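PDB 5A07: probable mannosyltransferase KTR4 from Saccharomyces cerevisiae, which is a probable lumenal mannosyltransferase of the GT-A clan, modelled with guanosine-5'-diphosphate and a manganese ion. Local coordinates for residues Ser109-Ser114 against Glu144-Glu149; Glu117-Ser122 against Asp152-Ile157; Tyr136-Leu141 against Lys160-Glu165; Gly167-Asp172 against Tyr217-Leu222. All blocks are in the same frame, centred on the assembly; numbering follows the deposited sequence.

In the fold
All four contacts belong to the nucleotide-binding half of the GT-A fold. Contact 3, partly buried, is the parallel pairing of strands 138-142 and 164-168, held by backbone bonds. Contact 2 packs helices 116-131 and 148-156 beside that sheet and rests on isoleucine side chains; Ile154 touches Phe140 of contact 3. Contact 1 gathers the loops after strands 105-110 and 138-142, where a partly exposed amide does the work and the nucleotide docks. Contact 4, buried, ties the end of strand 164-168 to a loop through a histidine hydrogen bond and a leucine packed on glycine. Contacts 1 and 4 meet where Glu145 bonds Thr168.

Contact 1 (Ser109-Ser114 against Glu144-Glu149); sequences SLVRNS and EEFTDE. With GDP (guanosine-5'-diphosphate), chain F.
Asn113 turns its carboxamide onto the backbone of Glu145-Thr147 and uses both ends of it. OD1 accepts from Thr147 N at 2.9 Å, the donor tilted 34° from the carbonyl plane, while ND2 gives a fairly straight bond to Glu145 O at 3.0 Å, lying in the amide plane. Two bonds to one backbone strip fix the rotation of the group. Thr147 CG2 lies 3.8 Å from Asn113 OD1, and Thr147 OG1 caps Phe150 N at the start of helix 148-156. A water accepts from Asn113 N and lies 2.7 Å from Glu144 OE1, to which it may donate. Beside this polar patch, Val111 and Phe146 cross at about a right angle, Val111 CG2 lying 3.9 Å from Phe146 CE1. On the nucleotide side, Leu110 O takes both ribose hydroxyls, with O3' of GDP at 2.7 Å, and Val111 O receives a weak bond from guanine N2. The Arg112 guanidinium has GDP N7 over one face, and its NE forms a salt bridge with Asp115. Carbonyls at a strand's end gripping ribose and base belong to the nucleotide pocket of this GT-A fold.

Contact 2 (Glu117-Ser122 against Asp152-Ile157); sequences EDIISS and DGIKSI
Ile120 carries most of the contact between helices 116-131 and 148-156, meeting Ile154 and Ile157 in a near-parallel helix pair. Each helix follows one of two neighbouring parallel strands, 105-110 and 138-142, of the mixed sheet, as in the alternating beta-alpha units of a Rossmann-like GT-A domain. The local axes run 10.4 Å apart at 22°, a spacing filled by isoleucine branches. On the buried side, formed by Ile119 and Ile154, Ile154 sends CD1 between two residues: it lies 3.9 Å from Ile119 CG2 and 4.1 Å from Ile120 CG1. Ile120 and Ile154 slide past each other in opposite directions, whereas Ile119 and Ile154 cross obliquely. Leu116 and Ile123 of the first helix also touch Ile154, and Ile119 reaches back to Val111 and Pro233 near the nucleotide.

Toward the outside the packing passes to the partly exposed pair of Ile120 and Ile157, at much the same distances; the two sides differ in burial. Ile157 CG1 sits between the backbone N and the carbonyl carbon (chi1 55°), the crowded position, and touches Ile120 at both CG1, 3.8 Å away, and CG2. Ile123 and Gln124 touch Ile157 as well. Beyond Ile157 the helix surfaces turn polar and exposed. At Gly153, where a side chain would point at the partner helix, Ile120 CD1 instead approaches the backbone, 3.9 Å from Gly153 O. That same carbonyl oxygen accepts a hydrogen bond of 2.8 Å from Ser156 OG, one turn further along.

Contact 3 (Tyr136-Leu141 against Lys160-Glu165); sequences YPYTFL and KDRVVE
Tyr138 and Val164 form one parallel beta bridge, and Thr139 and Glu165 the next. Three backbone bonds tie the strands: Tyr138 N to Val163 O at 2.9 Å, Glu165 N to Tyr138 O at 2.9 Å, and Phe140 N to Glu165 O at 2.8 Å. Val164 CA adds a CA-H...O contact to Tyr138 O.

The apolar contacts are modest. Pro137 CB meets Val163 CB at 3.9 Å, and Val164 CB stands at the edge of the Phe140 ring. Arg162 approaches Tyr138 with its aliphatic part: CG lies in the ring plane at its edge, 3.8 Å from Tyr138 CE1. Bends at chi2 (72°) and chi3 (70°) bring CD and NE back toward Tyr136 O and Tyr138. The guanidinium and ring planes are 18° apart, nearly coplanar. Both polar tips share Glu127 of helix 116-131, by a salt bridge from Arg162 NH2 and a hydrogen bond with Tyr138 OH.

Other polar links lie on the sheet face of Thr139 and Glu165. One water lies 2.7 Å from Thr139 OG1 and gives a weak bond to Glu165 OE1, which also pairs with Lys224; Thr139 OG1 is hydrogen-bonded chiefly with Thr106 OG1. The strands of this beta-alpha-beta unit are thus joined by their backbones, while charged and hydroxyl ends tie each side of the pair to other elements and probably hold Glu127 and Glu165 ionised.

Contact 4 (Gly167-Asp172 against Tyr217-Leu222); sequences GTIGPD and YHHPLL
His219 sends NE2 to the carbonyl of Thr168, a 3.0 Å hydrogen bond with an N-H...O angle of 161°. The oxygen lies close to the imidazole plane, but the donor stands well above the carbonyl plane, 60° out of it. Ile169 CA also lies at the ring edge, 4.2 Å from His219 CD2. Beside it, Leu221 puts CD1 3.7 Å from Gly167 CA. With no side chain at Gly167, leucine and imidazole lie close against the strand backbone.

In the second shell, Leu221 N donates to His219 ND1 at 3.1 Å in a nearly straight bond. Both ring nitrogens are therefore engaged, which fixes the ring's rotation and puts the proton on NE2. Pro220 CD covers one ring face, offset toward its rim. Leu222 N closes the turn onto His219 O.

Farther out, Leu141 of strand 138-142 touches His219, and Ile169 packs on Leu110 of strand 105-110. The contact thus holds the loop between helix 203-214 and strand 227-230 against the end of strand 164-168, while Tyr217 reaches helices 326-329 and 332-344.

Contact 1 (Ser109-Ser114 against Glu144-Glu149)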
# COMPACT_ATOMS: atom_id res chain seq x y z
N SER B 109 0.84 -6.55 -12.30
CA SER B 109 2.22 -6.15 -12.18
C SER B 109 2.55 -5.12 -13.27
O SER B 109 2.39 -5.40 -14.47
CB SER B 109 3.21 -7.31 -12.36
OG SER B 109 2.90 -8.49 -11.64
N LEU B 110 3.12 -4.02 -12.83
CA LEU B 110 3.75 -3.05 -13.68
C LEU B 110 5.18 -3.40 -13.68
O LEU B 110 5.83 -3.30 -12.63
CB LEU B 110 3.57 -1.66 -13.08
CG LEU B 110 4.26 -0.52 -13.79
CD1 LEU B 110 3.55 -0.21 -15.12
CD2 LEU B 110 4.37 0.75 -12.95
N VAL B 111 5.72 -3.80 -14.85
CA VAL B 111 7.09 -4.25 -14.93
C VAL B 111 7.71 -3.92 -16.29
O VAL B 111 6.98 -3.68 -17.25
CB VAL B 111 7.21 -5.78 -14.78
CG1 VAL B 111 7.02 -6.18 -13.31
CG2 VAL B 111 6.17 -6.53 -15.55
N ARG B 112 9.05 -3.93 -16.29
CA ARG B 112 9.82 -3.72 -17.48
C ARG B 112 10.17 -5.06 -18.09
O ARG B 112 10.10 -6.10 -17.44
CB ARG B 112 11.09 -2.97 -17.13
CG ARG B 112 10.88 -1.52 -16.72
CD ARG B 112 12.10 -0.95 -15.99
NE ARG B 112 12.01 -1.59 -14.67
CZ ARG B 112 12.27 -1.03 -13.49
NH1 ARG B 112 12.69 0.21 -13.43
NH2 ARG B 112 12.08 -1.74 -12.37
N ASN B 113 10.51 -5.07 -19.39
CA ASN B 113 11.02 -6.30 -20.02
C ASN B 113 12.18 -6.92 -19.26
O ASN B 113 12.28 -8.17 -19.11
CB ASN B 113 11.37 -6.06 -21.52
CG ASN B 113 10.09 -5.94 -22.38
OD1 ASN B 113 9.29 -6.87 -22.47
ND2 ASN B 113 9.87 -4.77 -22.95
N SER B 114 13.02 -6.05 -18.74
CA SER B 114 14.20 -6.45 -18.02
C SER B 114 13.86 -7.05 -16.66
O SER B 114 14.75 -7.58 -16.05
CB SER B 114 15.16 -5.26 -17.82
OG SER B 114 14.55 -4.28 -17.07
N GLU B 144 6.64 0.58 -22.13
CA GLU B 144 7.12 0.10 -23.45
C GLU B 144 6.34 -1.12 -23.75
O GLU B 144 5.73 -1.68 -22.85
CB GLU B 144 8.56 -0.30 -23.34
CG GLU B 144 9.52 0.81 -23.08
CD GLU B 144 10.93 0.24 -23.01
OE1 GLU B 144 11.07 -1.02 -22.96
OE2 GLU B 144 11.91 1.03 -23.03
N GLU B 145 6.40 -1.58 -25.01
CA GLU B 145 5.73 -2.79 -25.43
C GLU B 145 6.47 -3.99 -24.83
O GLU B 145 7.66 -4.05 -24.88
CB GLU B 145 5.73 -3.00 -26.94
CG GLU B 145 5.41 -1.79 -27.82
CD GLU B 145 3.92 -1.47 -27.98
OE1 GLU B 145 3.01 -2.34 -27.79
OE2 GLU B 145 3.65 -0.28 -28.31
N PHE B 146 5.74 -4.95 -24.34
CA PHE B 146 6.36 -6.22 -23.91
C PHE B 146 6.87 -6.98 -25.13
O PHE B 146 6.14 -7.10 -26.12
CB PHE B 146 5.33 -7.07 -23.16
CG PHE B 146 5.07 -6.60 -21.75
CD1 PHE B 146 6.04 -6.75 -20.79
CD2 PHE B 146 3.87 -6.04 -21.39
CE1 PHE B 146 5.83 -6.37 -19.46
CE2 PHE B 146 3.64 -5.64 -20.06
CZ PHE B 146 4.64 -5.81 -19.11
N THR B 147 8.05 -7.56 -25.05
CA THR B 147 8.51 -8.41 -26.13
C THR B 147 7.82 -9.78 -26.12
O THR B 147 7.35 -10.26 -25.07
CB THR B 147 10.01 -8.60 -26.03
OG1 THR B 147 10.33 -9.33 -24.83
CG2 THR B 147 10.73 -7.28 -26.00
N ASP B 148 7.87 -10.46 -27.25
CA ASP B 148 7.47 -11.84 -27.30
C ASP B 148 8.23 -12.75 -26.35
O ASP B 148 7.65 -13.70 -25.86
CB ASP B 148 7.63 -12.44 -28.71
CG ASP B 148 6.57 -11.92 -29.69
OD1 ASP B 148 5.64 -11.22 -29.28
OD2 ASP B 148 6.67 -12.21 -30.87
N GLU B 149 9.53 -12.52 -26.16
CA GLU B 149 10.28 -13.34 -25.20
C GLU B 149 9.85 -13.13 -23.72
O GLU B 149 9.77 -14.08 -22.96
CB GLU B 149 11.79 -13.06 -25.32
CG GLU B 149 12.32 -13.67 -26.63
CD GLU B 149 13.83 -13.66 -26.74
OE1 GLU B 149 14.44 -12.73 -26.22
OE2 GLU B 149 14.36 -14.68 -27.27
PB GDP F . 10.53 0.51 -5.20
O1B GDP F . 11.99 0.48 -4.97
O2B GDP F . 9.80 1.68 -4.85
O3B GDP F . 9.88 -0.77 -4.83
O3A GDP F . 10.50 0.70 -6.81
PA GDP F . 10.45 -0.35 -8.00
O1A GDP F . 11.52 -0.15 -8.99
O2A GDP F . 10.24 -1.76 -7.62
O5' GDP F . 9.15 0.14 -8.74
C5' GDP F . 7.78 -0.11 -8.40
C4' GDP F . 7.06 -0.97 -9.42
O4' GDP F . 7.01 -0.23 -10.65
C3' GDP F . 7.73 -2.30 -9.73
O3' GDP F . 6.70 -3.26 -10.10
C2' GDP F . 8.64 -1.95 -10.91
O2' GDP F . 8.87 -3.07 -11.76
C1' GDP F . 7.79 -0.95 -11.62
N9 GDP F . 8.56 0.09 -12.35
C8 GDP F . 9.40 1.03 -11.86
N7 GDP F . 9.84 1.84 -12.90
C5 GDP F . 9.23 1.39 -14.04
C6 GDP F . 9.25 1.80 -15.46
O6 GDP F . 10.00 2.81 -15.70
N1 GDP F . 8.53 1.09 -16.33
C2 GDP F . 7.78 -0.02 -15.95
N2 GDP F . 7.09 -0.68 -16.87
N3 GDP F . 7.73 -0.44 -14.65
C4 GDP F . 8.38 0.25 -13.69
O HOH W 1 10.42 -2.43 -20.75

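Contact 2 (Glu117-Ser122 against Asp152-Ile157)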
# COMPACT_ATOMS: atom_id res chain seq x y z
N GLU B 117 13.02 -12.04 -15.02
CA GLU B 117 13.41 -13.10 -14.07
C GLU B 117 12.89 -12.87 -12.65
O GLU B 117 12.45 -13.82 -11.99
CB GLU B 117 14.92 -13.21 -14.04
CG GLU B 117 15.50 -13.72 -15.28
CD GLU B 117 17.03 -13.76 -15.19
OE1 GLU B 117 17.67 -12.65 -15.16
OE2 GLU B 117 17.54 -14.92 -15.10
N ASP B 118 12.88 -11.63 -12.24
CA ASP B 118 12.49 -11.23 -10.87
C ASP B 118 10.99 -11.30 -10.71
O ASP B 118 10.51 -11.64 -9.66
CB ASP B 118 13.03 -9.83 -10.59
CG ASP B 118 14.50 -9.85 -10.23
OD1 ASP B 118 15.04 -10.98 -10.02
OD2 ASP B 118 15.13 -8.79 -10.15
N ILE B 119 10.26 -10.97 -11.75
CA ILE B 119 8.81 -11.14 -11.67
C ILE B 119 8.41 -12.55 -11.74
O ILE B 119 7.45 -12.97 -11.03
CB ILE B 119 8.02 -10.24 -12.69
CG1 ILE B 119 6.59 -10.04 -12.20
CG2 ILE B 119 8.04 -10.81 -14.11
CD1 ILE B 119 6.37 -9.30 -10.91
N ILE B 120 9.11 -13.38 -12.50
CA ILE B 120 8.85 -14.81 -12.44
C ILE B 120 8.96 -15.40 -11.02
O ILE B 120 8.15 -16.24 -10.58
CB ILE B 120 9.76 -15.55 -13.46
CG1 ILE B 120 9.18 -15.39 -14.87
CG2 ILE B 120 9.83 -17.06 -13.10
CD1 ILE B 120 10.11 -15.94 -15.97
N SER B 121 10.01 -14.99 -10.34
CA SER B 121 10.29 -15.44 -8.96
C SER B 121 9.06 -15.10 -8.04
O SER B 121 8.50 -15.98 -7.33
CB SER B 121 11.54 -14.70 -8.49
OG SER B 121 11.80 -15.10 -7.19
N SER B 122 8.57 -13.89 -8.20
CA SER B 122 7.38 -13.44 -7.45
C SER B 122 6.16 -14.23 -7.80
O SER B 122 5.43 -14.66 -6.91
CB SER B 122 7.12 -11.94 -7.67
OG SER B 122 8.20 -11.13 -7.31
N ASP B 152 6.44 -15.05 -23.63
CA ASP B 152 6.68 -16.50 -23.65
C ASP B 152 7.29 -16.98 -22.31
O ASP B 152 6.98 -18.11 -21.83
CB ASP B 152 7.68 -16.86 -24.79
CG ASP B 152 7.02 -16.78 -26.21
OD1 ASP B 152 5.79 -16.93 -26.29
OD2 ASP B 152 7.78 -16.63 -27.17
N GLY B 153 8.17 -16.16 -21.76
CA GLY B 153 8.82 -16.50 -20.49
C GLY B 153 7.77 -16.64 -19.38
O GLY B 153 7.74 -17.59 -18.61
N ILE B 154 6.89 -15.66 -19.31
CA ILE B 154 5.79 -15.70 -18.35
C ILE B 154 4.93 -16.92 -18.53
O ILE B 154 4.59 -17.68 -17.59
CB ILE B 154 4.92 -14.42 -18.46
CG1 ILE B 154 5.70 -13.16 -18.06
CG2 ILE B 154 3.67 -14.56 -17.62
CD1 ILE B 154 6.25 -13.16 -16.62
N LYS B 155 4.53 -17.17 -19.77
CA LYS B 155 3.66 -18.30 -19.99
C LYS B 155 4.35 -19.63 -19.67
O LYS B 155 3.68 -20.56 -19.25
CB LYS B 155 3.09 -18.32 -21.42
CG LYS B 155 2.05 -17.22 -21.59
CD LYS B 155 1.48 -17.21 -23.00
CE LYS B 155 2.42 -16.50 -23.93
NZ LYS B 155 1.68 -16.08 -25.16
N SER B 156 5.64 -19.71 -19.92
CA SER B 156 6.32 -21.00 -19.71
C SER B 156 6.28 -21.42 -18.23
O SER B 156 6.46 -22.61 -17.92
CB SER B 156 7.77 -20.90 -20.23
OG SER B 156 8.57 -20.15 -19.35
N ILE B 157 6.09 -20.45 -17.29
CA ILE B 157 6.19 -20.79 -15.87
C ILE B 157 4.84 -20.89 -15.17
O ILE B 157 4.79 -21.13 -13.98
CB ILE B 157 7.23 -19.90 -15.15
CG1 ILE B 157 6.95 -18.41 -15.34
CG2 ILE B 157 8.60 -20.20 -15.71
CD1 ILE B 157 5.97 -17.89 -14.33

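Contact 3 (Tyr136-Leu141 against Lys160-Glu165)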
# COMPACT_ATOMS: atom_id res chain seq x y z
N TYR B 136 -6.78 -16.87 -10.36
CA TYR B 136 -7.03 -15.52 -10.84
C TYR B 136 -6.04 -15.22 -11.95
O TYR B 136 -4.85 -15.63 -11.93
CB TYR B 136 -6.96 -14.48 -9.68
CG TYR B 136 -8.29 -14.55 -8.88
CD1 TYR B 136 -9.42 -13.90 -9.35
CD2 TYR B 136 -8.42 -15.29 -7.71
CE1 TYR B 136 -10.65 -14.00 -8.70
CE2 TYR B 136 -9.64 -15.41 -7.06
CZ TYR B 136 -10.76 -14.79 -7.59
OH TYR B 136 -11.94 -14.87 -6.96
N PRO B 137 -6.45 -14.42 -12.90
CA PRO B 137 -5.59 -14.02 -14.00
C PRO B 137 -4.56 -12.98 -13.67
O PRO B 137 -4.62 -12.33 -12.63
CB PRO B 137 -6.57 -13.35 -14.98
CG PRO B 137 -7.70 -12.87 -14.13
CD PRO B 137 -7.79 -13.82 -12.97
N TYR B 138 -3.52 -12.93 -14.50
CA TYR B 138 -2.49 -11.91 -14.40
C TYR B 138 -2.63 -10.87 -15.46
O TYR B 138 -2.77 -11.19 -16.66
CB TYR B 138 -1.10 -12.51 -14.52
CG TYR B 138 -0.73 -13.44 -13.39
CD1 TYR B 138 -1.18 -14.77 -13.41
CD2 TYR B 138 0.08 -13.05 -12.34
CE1 TYR B 138 -0.85 -15.67 -12.37
CE2 TYR B 138 0.39 -13.92 -11.29
CZ TYR B 138 -0.08 -15.22 -11.32
OH TYR B 138 0.21 -16.10 -10.29
N THR B 139 -2.44 -9.63 -15.04
CA THR B 139 -2.37 -8.53 -15.94
C THR B 139 -1.02 -7.88 -15.79
O THR B 139 -0.61 -7.52 -14.65
CB THR B 139 -3.45 -7.48 -15.64
OG1 THR B 139 -4.76 -8.06 -15.77
CG2 THR B 139 -3.39 -6.32 -16.64
N PHE B 140 -0.31 -7.70 -16.92
CA PHE B 140 0.95 -7.03 -16.91
C PHE B 140 0.88 -5.71 -17.72
O PHE B 140 0.36 -5.72 -18.85
CB PHE B 140 2.03 -7.88 -17.56
CG PHE B 140 2.25 -9.17 -16.86
CD1 PHE B 140 1.47 -10.27 -17.14
CD2 PHE B 140 3.20 -9.25 -15.87
CE1 PHE B 140 1.65 -11.46 -16.50
CE2 PHE B 140 3.37 -10.46 -15.21
CZ PHE B 140 2.64 -11.55 -15.51
N LEU B 141 1.44 -4.66 -17.18
CA LEU B 141 1.49 -3.36 -17.82
C LEU B 141 2.86 -2.83 -17.88
O LEU B 141 3.66 -3.08 -17.01
CB LEU B 141 0.61 -2.33 -17.09
CG LEU B 141 -0.86 -2.66 -16.89
CD1 LEU B 141 -1.65 -1.60 -16.05
CD2 LEU B 141 -1.55 -2.92 -18.24
N LYS B 160 -1.02 -24.01 -18.09
CA LYS B 160 -1.54 -23.69 -19.42
C LYS B 160 -2.90 -22.97 -19.36
O LYS B 160 -3.23 -22.15 -20.19
CB LYS B 160 -1.57 -25.02 -20.22
CG LYS B 160 -2.69 -25.27 -21.19
CD LYS B 160 -2.80 -26.77 -21.49
CE LYS B 160 -3.98 -27.02 -22.40
NZ LYS B 160 -3.63 -26.43 -23.71
N ASP B 161 -3.71 -23.28 -18.37
CA ASP B 161 -5.04 -22.61 -18.30
C ASP B 161 -5.03 -21.20 -17.62
O ASP B 161 -6.06 -20.57 -17.50
CB ASP B 161 -6.06 -23.51 -17.54
CG ASP B 161 -5.55 -23.97 -16.14
OD1 ASP B 161 -4.31 -24.00 -15.92
OD2 ASP B 161 -6.38 -24.33 -15.27
N ARG B 162 -3.90 -20.74 -17.11
CA ARG B 162 -3.88 -19.47 -16.44
C ARG B 162 -3.98 -18.38 -17.50
O ARG B 162 -3.22 -18.32 -18.45
CB ARG B 162 -2.58 -19.27 -15.66
CG ARG B 162 -2.59 -18.05 -14.73
CD ARG B 162 -3.49 -18.27 -13.50
NE ARG B 162 -2.98 -19.24 -12.54
CZ ARG B 162 -3.44 -20.49 -12.38
NH1 ARG B 162 -4.47 -20.94 -13.10
NH2 ARG B 162 -2.82 -21.32 -11.58
N VAL B 163 -4.91 -17.48 -17.28
CA VAL B 163 -5.06 -16.30 -18.20
C VAL B 163 -4.05 -15.22 -17.87
O VAL B 163 -3.89 -14.86 -16.66
CB VAL B 163 -6.48 -15.78 -18.08
CG1 VAL B 163 -6.66 -14.48 -18.88
CG2 VAL B 163 -7.40 -16.88 -18.54
N VAL B 164 -3.30 -14.77 -18.90
CA VAL B 164 -2.39 -13.68 -18.82
C VAL B 164 -2.71 -12.61 -19.87
O VAL B 164 -2.98 -12.96 -21.01
CB VAL B 164 -0.94 -14.13 -18.92
CG1 VAL B 164 -0.62 -15.13 -17.80
CG2 VAL B 164 -0.70 -14.84 -20.25
N GLU B 165 -2.71 -11.34 -19.51
CA GLU B 165 -2.88 -10.27 -20.49
C GLU B 165 -1.80 -9.26 -20.33
O GLU B 165 -1.30 -9.02 -19.21
CB GLU B 165 -4.27 -9.61 -20.32
CG GLU B 165 -5.43 -10.57 -20.62
CD GLU B 165 -6.84 -9.95 -20.53
OE1 GLU B 165 -7.01 -8.85 -19.93
OE2 GLU B 165 -7.80 -10.65 -20.93
O HOH W 2 -6.38 -9.50 -17.40

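Contact 4 (Gly167-Asp172 against Tyr217-Leu222)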
# COMPACT_ATOMS: atom_id res chain seq x y z
N GLY B 167 -0.39 -5.39 -21.51
CA GLY B 167 -0.78 -4.09 -22.04
C GLY B 167 0.30 -3.08 -21.99
O GLY B 167 1.13 -3.00 -21.06
N THR B 168 0.28 -2.20 -22.99
CA THR B 168 1.14 -1.07 -22.98
C THR B 168 0.44 0.20 -22.48
O THR B 168 -0.68 0.39 -22.73
CB THR B 168 1.65 -0.78 -24.43
OG1 THR B 168 2.13 -2.02 -24.95
CG2 THR B 168 2.80 0.21 -24.40
N ILE B 169 1.13 1.08 -21.82
CA ILE B 169 0.48 2.28 -21.29
C ILE B 169 0.75 3.37 -22.31
O ILE B 169 1.89 3.59 -22.67
CB ILE B 169 1.12 2.72 -19.97
CG1 ILE B 169 0.99 1.59 -18.92
CG2 ILE B 169 0.47 4.04 -19.48
CD1 ILE B 169 1.99 1.71 -17.81
N GLY B 170 -0.29 4.02 -22.75
CA GLY B 170 -0.16 5.15 -23.72
C GLY B 170 0.72 6.24 -23.19
O GLY B 170 0.70 6.52 -22.00
N PRO B 171 1.53 6.88 -24.06
CA PRO B 171 2.55 7.78 -23.58
C PRO B 171 1.99 8.97 -22.85
O PRO B 171 2.58 9.47 -21.90
CB PRO B 171 3.28 8.24 -24.86
CG PRO B 171 3.00 7.15 -25.86
CD PRO B 171 1.64 6.64 -25.53
N ASP B 172 0.83 9.41 -23.25
CA ASP B 172 0.18 10.48 -22.56
C ASP B 172 -0.29 10.11 -21.15
O ASP B 172 -0.56 10.98 -20.38
CB ASP B 172 -1.02 10.93 -23.39
CG ASP B 172 -0.58 11.72 -24.67
OD1 ASP B 172 0.57 12.15 -24.76
OD2 ASP B 172 -1.43 11.92 -25.56
N TYR B 217 -5.62 2.32 -12.74
CA TYR B 217 -6.98 1.74 -12.73
C TYR B 217 -7.84 2.24 -13.91
O TYR B 217 -8.91 1.70 -14.14
CB TYR B 217 -7.73 2.04 -11.43
CG TYR B 217 -7.62 3.47 -10.95
CD1 TYR B 217 -6.53 3.92 -10.20
CD2 TYR B 217 -8.66 4.39 -11.21
CE1 TYR B 217 -6.44 5.23 -9.80
CE2 TYR B 217 -8.60 5.70 -10.76
CZ TYR B 217 -7.51 6.13 -10.07
OH TYR B 217 -7.44 7.41 -9.63
N HIS B 218 -7.33 3.20 -14.65
CA HIS B 218 -7.97 3.61 -15.91
C HIS B 218 -7.42 2.87 -17.12
O HIS B 218 -7.84 3.12 -18.20
CB HIS B 218 -7.69 5.09 -16.16
CG HIS B 218 -8.41 5.97 -15.21
ND1 HIS B 218 -9.78 5.90 -15.07
CD2 HIS B 218 -7.98 6.92 -14.36
CE1 HIS B 218 -10.15 6.73 -14.12
NE2 HIS B 218 -9.09 7.39 -13.71
N HIS B 219 -6.42 2.00 -16.97
CA HIS B 219 -5.94 1.30 -18.14
C HIS B 219 -7.06 0.44 -18.70
O HIS B 219 -7.79 -0.22 -17.96
CB HIS B 219 -4.71 0.47 -17.85
CG HIS B 219 -4.02 -0.04 -19.09
ND1 HIS B 219 -4.48 -1.14 -19.76
CD2 HIS B 219 -2.95 0.40 -19.77
CE1 HIS B 219 -3.73 -1.36 -20.81
NE2 HIS B 219 -2.78 -0.45 -20.83
N PRO B 220 -7.22 0.41 -20.04
CA PRO B 220 -8.29 -0.39 -20.60
C PRO B 220 -8.40 -1.85 -20.13
O PRO B 220 -9.50 -2.37 -20.00
CB PRO B 220 -8.01 -0.37 -22.13
CG PRO B 220 -7.31 0.87 -22.33
CD PRO B 220 -6.46 1.12 -21.08
N LEU B 221 -7.27 -2.53 -19.88
CA LEU B 221 -7.36 -3.93 -19.50
C LEU B 221 -7.97 -4.11 -18.13
O LEU B 221 -8.44 -5.23 -17.81
CB LEU B 221 -6.00 -4.60 -19.56
CG LEU B 221 -5.43 -4.79 -20.96
CD1 LEU B 221 -4.03 -5.37 -20.81
CD2 LEU B 221 -6.30 -5.75 -21.75
N LEU B 222 -7.95 -3.03 -17.33
CA LEU B 222 -8.42 -3.11 -15.95
C LEU B 222 -9.89 -2.67 -15.81
O LEU B 222 -10.45 -2.72 -14.73
CB LEU B 222 -7.49 -2.27 -15.06
CG LEU B 222 -6.09 -2.90 -14.84
CD1 LEU B 222 -5.41 -2.10 -13.77
CD2 LEU B 222 -6.11 -4.32 -14.38